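Ice-binding protein 1 (Shewanella frigidimarina, PDB 6BG8) binds ice as the ice-binding domain of a bacterial adhesin that adsorbs its bacterium onto ice, inhibits crystal growth and lowers the freezing point. Local coordinates at residues A[8-16]-A[219-229]; A[142-152]-A[176-184]. All coordinates share one frame; numbering follows the deposited sequence.

Interaction 1: A[8-16]-A[219-229]; sequences LGEVARFAM and RLFAVTDQVTL
R219 leaves its strand with CG anti to the carbonyl carbon (chi1 -68°) and then runs fully extended to NE, which carries its guanidinium out to the 3-10 turn of residues 10-13. There both NE and NH2 grip one atom side-on: NE lies 3.0 Å and NH2 2.9 Å from A12 O. That oxygen sits close to the guanidinium plane; NH2 meets it on a lone pair, whereas NE comes from above the carbonyl plane. L8 lays CD2 over one guanidinium face, 3.7 Å above its plane and displaced toward the rim, and NH1 donates to N201 OD1, so the buried charge is held at several points. F221 turns the edge of its ring to V11 O, 3.5 Å from CZ, and makes an apolar contact with the same residue, F221 CZ to V11 CG2 3.8 Å. Beyond the corner at A15 the chain joins the sheet in parallel: L220 N donates to A15 O at 2.8 Å, and M16 and L220 lie side by side on the same face. The M16 side chain bends at chi3 (-54°), and its thioether end meets L229 tip to tip, M16 SD 3.8 Å from L229 CD1. In this beta-solenoid, strand 14-18 pairs with 219-222 and with 34-37. F221 stacks on F203 of strand 197-204, while F14 packs against F87 and S91 of helix 84-103, which runs along the solenoid.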
loop_
_atom_site.group_PDB
_atom_site.type_symbol
_atom_site.label_atom_id
_atom_site.label_comp_id
_atom_site.label_asym_id
_atom_site.label_seq_id
_atom_site.Cartn_x
_atom_site.Cartn_y
_atom_site.Cartn_z
ATOM N N LEU A 8 -10.846 2.173 5.351
ATOM C CA LEU A 8 -10.324 2.573 4.048
ATOM C C LEU A 8 -11.387 3.161 3.132
ATOM O O LEU A 8 -11.040 3.860 2.177
ATOM C CB LEU A 8 -9.653 1.385 3.336
ATOM C CG LEU A 8 -8.136 1.301 3.531
ATOM C CD1 LEU A 8 -7.780 1.320 5.010
ATOM C CD2 LEU A 8 -7.549 0.058 2.838
ATOM N N GLY A 9 -12.660 2.903 3.393
ATOM C CA GLY A 9 -13.686 3.488 2.552
ATOM C C GLY A 9 -13.505 3.043 1.118
ATOM O O GLY A 9 -13.265 1.862 0.831
ATOM N N GLU A 10 -13.576 4.012 0.205
ATOM C CA GLU A 10 -13.524 3.694 -1.217
ATOM C C GLU A 10 -12.164 3.151 -1.636
ATOM O O GLU A 10 -12.075 2.418 -2.628
ATOM C CB GLU A 10 -13.859 4.937 -2.041
ATOM C CG GLU A 10 -14.069 4.645 -3.525
ATOM C CD GLU A 10 -15.306 3.808 -3.759
ATOM O OE1 GLU A 10 -16.324 4.045 -3.080
ATOM O OE2 GLU A 10 -15.263 2.907 -4.614
ATOM N N VAL A 11 -11.091 3.504 -0.922
ATOM C CA VAL A 11 -9.770 3.126 -1.423
ATOM C C VAL A 11 -9.408 1.685 -1.103
ATOM O O VAL A 11 -8.341 1.224 -1.530
ATOM C CB VAL A 11 -8.666 4.087 -0.928
ATOM C CG1 VAL A 11 -9.092 5.546 -1.149
ATOM C CG2 VAL A 11 -8.283 3.820 0.520
ATOM N N ALA A 12 -10.269 0.949 -0.387
ATOM C CA ALA A 12 -10.068 -0.492 -0.230
ATOM C C ALA A 12 -9.993 -1.207 -1.575
ATOM O O ALA A 12 -9.370 -2.268 -1.680
ATOM C CB ALA A 12 -11.190 -1.094 0.611
ATOM N N ARG A 13 -10.610 -0.639 -2.615
ATOM C CA ARG A 13 -10.624 -1.276 -3.928
ATOM C C ARG A 13 -9.270 -1.237 -4.621
ATOM O O ARG A 13 -9.064 -1.977 -5.589
ATOM C CB ARG A 13 -11.643 -0.588 -4.836
ATOM C CG ARG A 13 -11.255 0.841 -5.172
ATOM C CD ARG A 13 -12.399 1.578 -5.838
ATOM N NE ARG A 13 -12.704 0.938 -7.110
ATOM C CZ ARG A 13 -13.918 0.814 -7.630
ATOM N NH1 ARG A 13 -14.974 1.307 -6.998
ATOM N NH2 ARG A 13 -14.069 0.188 -8.791
ATOM N N PHE A 14 -8.362 -0.372 -4.193
ATOM C CA PHE A 14 -7.123 -0.163 -4.934
ATOM C C PHE A 14 -6.033 -1.113 -4.462
ATOM O O PHE A 14 -5.838 -1.303 -3.255
ATOM C CB PHE A 14 -6.630 1.275 -4.789
ATOM C CG PHE A 14 -7.511 2.285 -5.452
ATOM C CD1 PHE A 14 -7.455 2.485 -6.832
ATOM C CD2 PHE A 14 -8.393 3.050 -4.699
ATOM C CE1 PHE A 14 -8.271 3.435 -7.445
ATOM C CE2 PHE A 14 -9.213 3.992 -5.302
ATOM C CZ PHE A 14 -9.156 4.187 -6.678
ATOM N N ALA A 15 -5.330 -1.706 -5.428
ATOM C CA ALA A 15 -4.006 -2.258 -5.171
ATOM C C ALA A 15 -2.972 -1.142 -5.057
ATOM O O ALA A 15 -2.060 -1.207 -4.225
ATOM C CB ALA A 15 -3.626 -3.230 -6.294
ATOM N N MET A 16 -3.099 -0.104 -5.885
ATOM C CA MET A 16 -2.158 1.003 -5.881
ATOM C C MET A 16 -2.904 2.297 -6.144
ATOM O O MET A 16 -3.783 2.354 -7.009
ATOM C CB MET A 16 -1.064 0.814 -6.934
ATOM C CG MET A 16 -0.318 -0.499 -6.799
ATOM S SD MET A 16 1.064 -0.668 -7.949
ATOM C CE MET A 16 0.309 -0.356 -9.520
ATOM N N ARG A 219 -1.335 -3.360 -0.240
ATOM C CA ARG A 219 -1.740 -2.190 -1.015
ATOM C C ARG A 219 -0.614 -1.168 -0.963
ATOM O O ARG A 219 0.128 -1.105 0.016
ATOM C CB ARG A 219 -3.021 -1.557 -0.464
ATOM C CG ARG A 219 -4.287 -2.376 -0.620
ATOM C CD ARG A 219 -5.481 -1.604 -0.071
ATOM N NE ARG A 219 -6.732 -2.339 -0.222
ATOM C CZ ARG A 219 -7.134 -3.296 0.607
ATOM N NH1 ARG A 219 -6.389 -3.631 1.653
ATOM N NH2 ARG A 219 -8.297 -3.900 0.405
ATOM N N LEU A 220 -0.507 -0.341 -2.008
ATOM C CA LEU A 220 0.536 0.686 -2.088
ATOM C C LEU A 220 -0.104 2.050 -2.329
ATOM O O LEU A 220 -0.622 2.304 -3.417
ATOM C CB LEU A 220 1.532 0.352 -3.197
ATOM C CG LEU A 220 2.202 -1.018 -3.031
ATOM C CD1 LEU A 220 3.032 -1.372 -4.251
ATOM C CD2 LEU A 220 3.054 -1.050 -1.751
ATOM N N PHE A 221 -0.052 2.929 -1.323
ATOM C CA PHE A 221 -0.626 4.270 -1.388
ATOM C C PHE A 221 0.480 5.306 -1.250
ATOM O O PHE A 221 1.273 5.245 -0.303
ATOM C CB PHE A 221 -1.655 4.513 -0.266
ATOM C CG PHE A 221 -2.866 3.620 -0.321
ATOM C CD1 PHE A 221 -3.905 3.892 -1.190
ATOM C CD2 PHE A 221 -2.988 2.538 0.543
ATOM C CE1 PHE A 221 -5.027 3.079 -1.229
ATOM C CE2 PHE A 221 -4.108 1.719 0.504
ATOM C CZ PHE A 221 -5.130 1.993 -0.381
ATOM N N ALA A 222 0.507 6.281 -2.162
ATOM C CA ALA A 222 1.368 7.453 -2.035
ATOM C C ALA A 222 0.456 8.669 -1.924
ATOM O O ALA A 222 -0.197 9.047 -2.901
ATOM C CB ALA A 222 2.330 7.565 -3.220
ATOM N N VAL A 223 0.387 9.267 -0.732
ATOM C CA VAL A 223 -0.642 10.276 -0.477
ATOM C C VAL A 223 -0.399 11.534 -1.303
ATOM O O VAL A 223 -1.348 12.128 -1.828
ATOM C CB VAL A 223 -0.729 10.594 1.025
ATOM C CG1 VAL A 223 -1.774 11.689 1.267
ATOM C CG2 VAL A 223 -1.080 9.332 1.817
ATOM N N THR A 224 0.857 11.979 -1.419
ATOM C CA THR A 224 1.140 13.232 -2.106
ATOM C C THR A 224 2.025 13.100 -3.334
ATOM O O THR A 224 2.166 14.084 -4.066
ATOM C CB THR A 224 1.790 14.263 -1.163
ATOM O OG1 THR A 224 3.107 13.833 -0.786
ATOM C CG2 THR A 224 0.940 14.467 0.072
ATOM N N ASP A 225 2.619 11.938 -3.596
ATOM C CA ASP A 225 3.440 11.837 -4.796
ATOM C C ASP A 225 3.114 10.571 -5.577
ATOM O O ASP A 225 2.018 10.467 -6.134
ATOM C CB ASP A 225 4.928 11.910 -4.449
ATOM C CG ASP A 225 5.801 12.162 -5.672
ATOM O OD1 ASP A 225 5.250 12.520 -6.740
ATOM O OD2 ASP A 225 7.031 11.977 -5.571
ATOM N N GLN A 226 4.023 9.593 -5.608
ATOM C CA GLN A 226 3.960 8.575 -6.647
ATOM C C GLN A 226 4.215 7.181 -6.085
ATOM O O GLN A 226 4.878 7.003 -5.065
ATOM C CB GLN A 226 4.984 8.851 -7.756
ATOM C CG GLN A 226 6.426 8.781 -7.273
ATOM C CD GLN A 226 7.427 9.061 -8.371
ATOM O OE1 GLN A 226 7.059 9.186 -9.538
ATOM N NE2 GLN A 226 8.700 9.179 -8.001
ATOM N N VAL A 227 3.719 6.183 -6.806
ATOM C CA VAL A 227 4.100 4.794 -6.582
ATOM C C VAL A 227 4.890 4.340 -7.799
ATOM O O VAL A 227 4.399 4.434 -8.930
ATOM C CB VAL A 227 2.883 3.883 -6.367
ATOM C CG1 VAL A 227 3.346 2.442 -6.181
ATOM C CG2 VAL A 227 2.050 4.332 -5.168
ATOM N N THR A 228 6.103 3.844 -7.584
ATOM C CA THR A 228 6.910 3.330 -8.685
ATOM C C THR A 228 7.189 1.851 -8.472
ATOM O O THR A 228 7.488 1.423 -7.355
ATOM C CB THR A 228 8.237 4.099 -8.850
ATOM O OG1 THR A 228 9.133 3.792 -7.770
ATOM C CG2 THR A 228 7.976 5.589 -8.906
ATOM N N LEU A 229 7.061 1.084 -9.553
ATOM C CA LEU A 229 7.355 -0.340 -9.598
ATOM C C LEU A 229 8.532 -0.612 -10.520
ATOM O O LEU A 229 8.741 0.085 -11.515
ATOM C CB LEU A 229 6.166 -1.151 -10.111
ATOM C CG LEU A 229 4.817 -1.015 -9.426
ATOM C CD1 LEU A 229 3.894 -2.075 -10.010
ATOM C CD2 LEU A 229 4.995 -1.194 -7.917
#

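Interaction 2: A[142-152]-A[176-184]; sequences LTLDGEGDPDS and GAQAKNIYW
Two consecutive beta turns at a corner of the solenoid, type I' from G146 to D149 and type I from D149 to S152, meet the bend that leads into strand 182-186. Q178 reaches over with its chain extended beyond CG (chi2 -177°), and NE2 donates to P150 O at 2.7 Å; the oxygen lies near the amide plane, though the donor stands above the plane of the carbonyl. ND2 of N181 comes to 3.0 Å from the same P150 O. A water that accepts from Q178 N and N181 ND2 lies 2.7 Å from S152 O, to which it probably donates, and a second water joins N181 ND2 to D151 OD1 on the polar outer side of the turns. The backbones touch directly: P150 CA is 3.2 Å from G176 O in a CA-H...O contact, where G176 has no side chain to intervene. D145 OD1 accepts from E147 N and D149 OD1 from D151 N, each an Asx turn. A177 CB rests 3.3 Å from L144 O. Inward, the contact becomes apolar. L144 CD1 and I182 CD1 meet tip to tip, 3.7 Å apart. L142 CD2 abuts the edge of the indole, 3.7 Å from W184 CH2. Strand 142-145 lies between 122-125 and 171-174; L142 packs on L124, L144 on F154 and F156 of strand 154-158, and W184 stacks on F156.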
loop_
_atom_site.group_PDB
_atom_site.type_symbol
_atom_site.label_atom_id
_atom_site.label_comp_id
_atom_site.label_asym_id
_atom_site.label_seq_id
_atom_site.Cartn_x
_atom_site.Cartn_y
_atom_site.Cartn_z
ATOM N N LEU A 142 11.557 -10.115 9.026
ATOM C CA LEU A 142 10.607 -9.728 10.057
ATOM C C LEU A 142 9.474 -10.751 10.060
ATOM O O LEU A 142 8.815 -10.950 9.035
ATOM C CB LEU A 142 10.059 -8.322 9.814
ATOM C CG LEU A 142 8.862 -7.930 10.694
ATOM C CD1 LEU A 142 9.255 -7.914 12.180
ATOM C CD2 LEU A 142 8.291 -6.582 10.255
ATOM N N THR A 143 9.271 -11.418 11.192
ATOM C CA THR A 143 8.175 -12.369 11.334
ATOM C C THR A 143 7.062 -11.707 12.139
ATOM O O THR A 143 7.306 -11.184 13.229
ATOM C CB THR A 143 8.648 -13.658 12.010
ATOM O OG1 THR A 143 9.682 -14.258 11.210
ATOM C CG2 THR A 143 7.481 -14.643 12.155
ATOM N N LEU A 144 5.849 -11.708 11.595
ATOM C CA LEU A 144 4.699 -11.130 12.281
ATOM C C LEU A 144 3.810 -12.270 12.759
ATOM O O LEU A 144 3.350 -13.088 11.953
ATOM C CB LEU A 144 3.946 -10.157 11.373
ATOM C CG LEU A 144 4.787 -8.932 10.975
ATOM C CD1 LEU A 144 4.054 -8.017 9.974
ATOM C CD2 LEU A 144 5.287 -8.142 12.181
ATOM N N ASP A 145 3.592 -12.326 14.077
ATOM C CA ASP A 145 3.009 -13.466 14.775
ATOM C C ASP A 145 1.623 -13.064 15.257
ATOM O O ASP A 145 1.491 -12.290 16.214
ATOM C CB ASP A 145 3.914 -13.879 15.941
ATOM C CG ASP A 145 3.409 -15.103 16.714
ATOM O OD1 ASP A 145 2.271 -15.571 16.511
ATOM O OD2 ASP A 145 4.182 -15.595 17.557
ATOM N N GLY A 146 0.592 -13.599 14.605
ATOM C CA GLY A 146 -0.768 -13.303 15.011
ATOM C C GLY A 146 -1.262 -14.021 16.245
ATOM O O GLY A 146 -2.416 -13.823 16.632
ATOM N N GLU A 147 -0.427 -14.869 16.853
ATOM C CA GLU A 147 -0.736 -15.577 18.102
ATOM C C GLU A 147 -2.007 -16.415 17.992
ATOM O O GLU A 147 -2.700 -16.648 18.985
ATOM C CB GLU A 147 -0.825 -14.602 19.285
ATOM C CG GLU A 147 0.518 -13.955 19.597
ATOM C CD GLU A 147 0.433 -12.906 20.679
ATOM O OE1 GLU A 147 0.907 -13.175 21.804
ATOM O OE2 GLU A 147 -0.103 -11.814 20.402
ATOM N N GLY A 148 -2.321 -16.871 16.784
ATOM C CA GLY A 148 -3.433 -17.767 16.560
ATOM C C GLY A 148 -4.730 -17.097 16.184
ATOM O O GLY A 148 -5.721 -17.795 15.944
ATOM N N ASP A 149 -4.762 -15.767 16.148
ATOM C CA ASP A 149 -5.979 -15.021 15.856
ATOM C C ASP A 149 -5.861 -14.414 14.468
ATOM O O ASP A 149 -5.045 -13.500 14.269
ATOM C CB ASP A 149 -6.192 -13.927 16.903
ATOM C CG ASP A 149 -7.505 -13.194 16.734
ATOM O OD1 ASP A 149 -8.224 -13.438 15.746
ATOM O OD2 ASP A 149 -7.819 -12.371 17.613
ATOM N N PRO A 150 -6.636 -14.878 13.485
ATOM C CA PRO A 150 -6.528 -14.305 12.133
ATOM C C PRO A 150 -6.921 -12.842 12.059
ATOM O O PRO A 150 -6.635 -12.203 11.041
ATOM C CB PRO A 150 -7.471 -15.182 11.296
ATOM C CG PRO A 150 -7.646 -16.435 12.097
ATOM C CD PRO A 150 -7.585 -16.001 13.533
ATOM N N ASP A 151 -7.555 -12.293 13.098
ATOM C CA ASP A 151 -7.953 -10.892 13.125
ATOM C C ASP A 151 -6.871 -9.972 13.674
ATOM O O ASP A 151 -7.102 -8.760 13.761
ATOM C CB ASP A 151 -9.229 -10.726 13.951
ATOM C CG ASP A 151 -10.423 -11.410 13.324
ATOM O OD1 ASP A 151 -10.420 -11.620 12.096
ATOM O OD2 ASP A 151 -11.371 -11.730 14.065
ATOM N N SER A 152 -5.705 -10.507 14.044
ATOM C CA SER A 152 -4.674 -9.685 14.670
ATOM C C SER A 152 -4.224 -8.565 13.741
ATOM O O SER A 152 -3.890 -8.805 12.573
ATOM C CB SER A 152 -3.473 -10.537 15.061
ATOM O OG SER A 152 -3.787 -11.354 16.170
ATOM N N GLY A 176 -1.847 -16.859 12.021
ATOM C CA GLY A 176 -3.033 -16.072 11.766
ATOM C C GLY A 176 -2.774 -14.693 11.195
ATOM O O GLY A 176 -3.714 -14.055 10.708
ATOM N N ALA A 177 -1.536 -14.207 11.255
ATOM C CA ALA A 177 -1.246 -12.891 10.705
ATOM C C ALA A 177 -1.552 -12.871 9.213
ATOM O O ALA A 177 -1.174 -13.788 8.476
ATOM C CB ALA A 177 0.213 -12.513 10.962
ATOM N N GLN A 178 -2.244 -11.822 8.768
ATOM C CA GLN A 178 -2.650 -11.698 7.374
ATOM C C GLN A 178 -2.254 -10.339 6.823
ATOM O O GLN A 178 -2.326 -9.332 7.531
ATOM C CB GLN A 178 -4.151 -11.873 7.216
ATOM C CG GLN A 178 -4.694 -13.175 7.728
ATOM C CD GLN A 178 -6.165 -13.273 7.454
ATOM O OE1 GLN A 178 -6.574 -13.418 6.303
ATOM N NE2 GLN A 178 -6.981 -13.145 8.500
ATOM N N ALA A 179 -1.860 -10.320 5.541
ATOM C CA ALA A 179 -1.476 -9.066 4.895
ATOM C C ALA A 179 -2.560 -8.006 5.015
ATOM O O ALA A 179 -2.261 -6.820 5.187
ATOM C CB ALA A 179 -1.155 -9.311 3.420
ATOM N N LYS A 180 -3.829 -8.409 4.917
ATOM C CA LYS A 180 -4.908 -7.426 4.937
ATOM C C LYS A 180 -5.015 -6.699 6.275
ATOM O O LYS A 180 -5.630 -5.630 6.329
ATOM C CB LYS A 180 -6.236 -8.100 4.597
ATOM C CG LYS A 180 -6.792 -8.979 5.719
ATOM C CD LYS A 180 -7.914 -9.853 5.195
ATOM C CE LYS A 180 -8.793 -10.370 6.307
ATOM N NZ LYS A 180 -10.175 -10.643 5.813
ATOM N N ASN A 181 -4.404 -7.233 7.335
ATOM C CA ASN A 181 -4.473 -6.652 8.671
ATOM C C ASN A 181 -3.168 -5.993 9.106
ATOM O O ASN A 181 -3.026 -5.648 10.285
ATOM C CB ASN A 181 -4.887 -7.723 9.687
ATOM C CG ASN A 181 -6.301 -8.228 9.456
ATOM O OD1 ASN A 181 -7.164 -7.492 8.980
ATOM N ND2 ASN A 181 -6.545 -9.487 9.793
ATOM N N ILE A 182 -2.216 -5.803 8.194
ATOM C CA ILE A 182 -0.950 -5.141 8.484
ATOM C C ILE A 182 -0.950 -3.780 7.807
ATOM O O ILE A 182 -1.351 -3.661 6.644
ATOM C CB ILE A 182 0.241 -5.988 8.000
ATOM C CG1 ILE A 182 0.189 -7.371 8.651
ATOM C CG2 ILE A 182 1.553 -5.281 8.307
ATOM C CD1 ILE A 182 0.992 -8.393 7.874
ATOM N N TYR A 183 -0.470 -2.764 8.520
ATOM C CA TYR A 183 -0.521 -1.380 8.050
ATOM C C TYR A 183 0.813 -0.700 8.299
ATOM O O TYR A 183 1.365 -0.790 9.399
ATOM C CB TYR A 183 -1.642 -0.609 8.754
ATOM C CG TYR A 183 -3.002 -1.196 8.486
ATOM C CD1 TYR A 183 -3.505 -2.216 9.282
ATOM C CD2 TYR A 183 -3.780 -0.743 7.428
ATOM C CE1 TYR A 183 -4.744 -2.771 9.031
ATOM C CE2 TYR A 183 -5.017 -1.282 7.173
ATOM C CZ TYR A 183 -5.495 -2.300 7.975
ATOM O OH TYR A 183 -6.733 -2.846 7.719
ATOM N N TRP A 184 1.327 -0.029 7.274
ATOM C CA TRP A 184 2.583 0.699 7.341
ATOM C C TRP A 184 2.296 2.154 7.011
ATOM O O TRP A 184 1.764 2.450 5.940
ATOM C CB TRP A 184 3.605 0.143 6.344
ATOM C CG TRP A 184 3.892 -1.317 6.489
ATOM C CD1 TRP A 184 3.266 -2.350 5.848
ATOM C CD2 TRP A 184 4.885 -1.909 7.333
ATOM N NE1 TRP A 184 3.810 -3.550 6.247
ATOM C CE2 TRP A 184 4.805 -3.303 7.158
ATOM C CE3 TRP A 184 5.838 -1.391 8.215
ATOM C CZ2 TRP A 184 5.634 -4.186 7.842
ATOM C CZ3 TRP A 184 6.667 -2.276 8.896
ATOM C CH2 TRP A 184 6.555 -3.655 8.706
HETATM O O HOH W 1 -9.359 -10.277 9.676
HETATM O O HOH W 2 -3.989 -10.831 10.769
#

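The two contacts lie in one beta-solenoid, their centres 20 Å apart and their nearest atoms about 4 Å apart without touching. Interaction 1 is buried near the middle of the chain, where it joins the N-terminal strand to one from the end of the sequence; interaction 2 spans a short chain interval and lies partly exposed, away from the probable ice-binding residue T212. N201 connects them: it accepts from R219 of interaction 1 and donates to I182 O of interaction 2. Interaction 1 comes nearer to T212, with the L229 and T212 side chains about 10 Å apart. At interaction 2, a glycerol, probably from crystallisation, hydrogen-bonds A177 O.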